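Local coordinates for aspartate aminotransferase (PDB 3NRA), which catalyses the pyridoxal-phosphate-dependent transfer of the amino group from L-aspartate to 2-oxoglutarate, giving oxaloacetate and L-glutamate, at the interface of chains A and B. Numbering follows the deposited sequence. Chains: chain A/B, aspartate aminotransferase.

The interface of chains A and B. Residues chain A 120-121, 274, 277-278; chain B 8, 11, 145.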
ATOM      1  N   ALA A 120      -9.785   1.919   8.485  1.00 14.05           N
ATOM      2  CA  ALA A 120     -10.501   2.812   7.526  1.00 14.16           C
ATOM      3  C   ALA A 120     -11.935   2.328   7.245  1.00 14.78           C
ATOM      4  O   ALA A 120     -12.863   3.151   7.075  1.00 14.32           O
ATOM      5  CB  ALA A 120      -9.718   2.928   6.224  1.00 13.84           C
ATOM      6  N   ALA A 121     -12.118   0.994   7.238  1.00 14.43           N
ATOM      7  CA  ALA A 121     -13.369   0.388   6.875  1.00 14.32           C
ATOM      8  C   ALA A 121     -14.345   0.310   8.043  1.00 15.01           C
ATOM      9  O   ALA A 121     -15.481  -0.059   7.852  1.00 14.88           O
ATOM     10  CB  ALA A 121     -13.138  -0.970   6.298  1.00 14.74           C
ATOM     11  N   ARG A 274     -15.431  -3.581   1.871  1.00 19.39           N
ATOM     12  CA  ARG A 274     -15.032  -2.164   1.998  1.00 18.30           C
ATOM     13  C   ARG A 274     -13.540  -2.018   1.877  1.00 16.95           C
ATOM     14  O   ARG A 274     -13.060  -1.103   1.223  1.00 16.35           O
ATOM     15  CB  ARG A 274     -15.502  -1.586   3.340  1.00 18.15           C
ATOM     16  CG  ARG A 274     -17.007  -1.570   3.477  1.00 21.14           C
ATOM     17  CD  ARG A 274     -17.494  -0.526   4.423  1.00 24.06           C
ATOM     18  NE  ARG A 274     -17.309  -0.924   5.794  1.00 27.19           N
ATOM     19  CZ  ARG A 274     -18.281  -1.220   6.668  1.00 34.08           C
ATOM     20  NH1 ARG A 274     -19.588  -1.170   6.333  1.00 36.57           N
ATOM     21  NH2 ARG A 274     -17.940  -1.555   7.913  1.00 33.96           N
ATOM     22  N   LYS A 277     -12.393  -2.335  -1.795  1.00 17.50           N
ATOM     23  CA  LYS A 277     -12.717  -1.147  -2.587  1.00 18.16           C
ATOM     24  C   LYS A 277     -11.727  -0.048  -2.300  1.00 17.21           C
ATOM     25  O   LYS A 277     -11.282   0.633  -3.215  1.00 17.42           O
ATOM     26  CB  LYS A 277     -14.172  -0.648  -2.309  1.00 18.85           C
ATOM     27  CG  LYS A 277     -15.300  -1.543  -2.899  1.00 21.64           C
ATOM     28  CD  LYS A 277     -16.702  -1.147  -2.314  1.00 26.36           C
ATOM     29  CE  LYS A 277     -17.881  -1.909  -2.979  1.00 29.76           C
ATOM     30  N   LEU A 278     -11.378   0.129  -1.020  1.00 16.80           N
ATOM     31  CA  LEU A 278     -10.384   1.120  -0.626  1.00 16.06           C
ATOM     32  C   LEU A 278      -8.965   0.773  -1.139  1.00 15.35           C
ATOM     33  O   LEU A 278      -8.225   1.665  -1.553  1.00 15.08           O
ATOM     34  CB  LEU A 278     -10.356   1.292   0.882  1.00 15.22           C
ATOM     35  CG  LEU A 278      -9.342   2.299   1.456  1.00 16.76           C
ATOM     36  CD1 LEU A 278      -9.529   3.671   0.784  1.00 16.90           C
ATOM     37  CD2 LEU A 278      -9.481   2.430   2.991  1.00 18.87           C
TER
ATOM     38  N   PHE B   8     -18.258   4.456   1.639  1.00 30.96           N
ATOM     39  CA  PHE B   8     -17.692   3.351   0.869  1.00 30.88           C
ATOM     40  C   PHE B   8     -18.530   2.935  -0.365  1.00 31.77           C
ATOM     41  O   PHE B   8     -17.967   2.415  -1.333  1.00 31.49           O
ATOM     42  CB  PHE B   8     -17.414   2.148   1.770  1.00 31.05           C
ATOM     43  CG  PHE B   8     -16.099   2.247   2.518  1.00 30.22           C
ATOM     44  CD1 PHE B   8     -16.016   2.922   3.731  1.00 28.36           C
ATOM     45  CD2 PHE B   8     -14.963   1.674   2.011  1.00 29.14           C
ATOM     46  CE1 PHE B   8     -14.823   3.005   4.419  1.00 29.33           C
ATOM     47  CE2 PHE B   8     -13.762   1.781   2.690  1.00 29.72           C
ATOM     48  CZ  PHE B   8     -13.700   2.448   3.895  1.00 28.17           C
ATOM     49  N   LEU B  11     -17.143   4.438  -3.501  1.00 40.46           N
ATOM     50  CA  LEU B  11     -15.938   3.812  -4.098  1.00 42.68           C
ATOM     51  C   LEU B  11     -16.236   2.653  -5.088  1.00 43.72           C
ATOM     52  O   LEU B  11     -15.323   2.192  -5.782  1.00 46.27           O
ATOM     53  CB  LEU B  11     -14.980   3.311  -3.005  1.00 42.21           C
ATOM     54  CG  LEU B  11     -14.447   4.333  -2.008  1.00 41.45           C
ATOM     55  CD1 LEU B  11     -13.457   3.650  -1.061  1.00 41.03           C
ATOM     56  CD2 LEU B  11     -13.805   5.519  -2.706  1.00 41.60           C
ATOM     57  N   PHE B 145     -13.330  10.427  -0.959  1.00 18.85           N
ATOM     58  CA  PHE B 145     -12.996   9.641   0.216  1.00 19.34           C
ATOM     59  C   PHE B 145     -12.455  10.494   1.362  1.00 19.00           C
ATOM     60  O   PHE B 145     -12.766  10.250   2.526  1.00 18.69           O
ATOM     61  CB  PHE B 145     -11.957   8.592  -0.116  1.00 19.15           C
ATOM     62  CG  PHE B 145     -11.637   7.684   1.041  1.00 22.19           C
ATOM     63  CD1 PHE B 145     -12.595   6.829   1.544  1.00 23.11           C
ATOM     64  CD2 PHE B 145     -10.395   7.712   1.647  1.00 23.33           C
ATOM     65  CE1 PHE B 145     -12.293   5.976   2.611  1.00 25.21           C
ATOM     66  CE2 PHE B 145     -10.113   6.872   2.734  1.00 24.35           C
ATOM     67  CZ  PHE B 145     -11.063   6.021   3.204  1.00 22.83           C
TER
HETATM   68  O   HOH W   1     -12.541   1.482  -5.532  1.00 28.39           O
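B:Phe8, on the short N-terminal helix 4-9, lays its ring against the junction of helix 269-282 with the end of helix 110-120 of chain A, in a dimer of the kind that class-I (fold-type I) aminotransferases form. Starting at the root of this side chain, CB lies 3.8 Å from CD of A:Arg274, and CG sits under the same methylene. Along one edge, CD2 and CE2 pass the backbone carbonyl of A:Arg274, with CE2 3.3 Å from its O; CE2 also meets CB of A:Leu278. On the other edge CD1 stays near the arginine CD, while CE1 reaches the carbonyl O of A:Ala120. CZ, at the tip, ends 3.6 Å from CA of A:Ala121. The arginine covers one face of the ring, its CB 4.0 Å from the centroid in a CH-pi contact. A bend at chi3 (-77°) leads the chain on to its guanidinium, whose plane is tilted 47° from the ring and whose NE and NH2 make weak hydrogen bonds to O of A:Ala121. Putting an alanine at B:Phe8 would probably leave a gap against A:Ala120 and A:Ala121 and strip the arginine methylenes of the ring they lie on. Next along helix 269-282, A:Leu278 crosses B:Phe145 at about a right angle; CG anti to the backbone N (chi1 179°) carries CD1 over the phenylalanine face, 3.7 Å from CZ and nearer the rim than the centre. B:Leu11 sets CD1 against CA of A:Leu278, and its CB faces that of A:Lys277. Beside them a water links the carbonyl O atoms of A:Lys277 and B:Leu11.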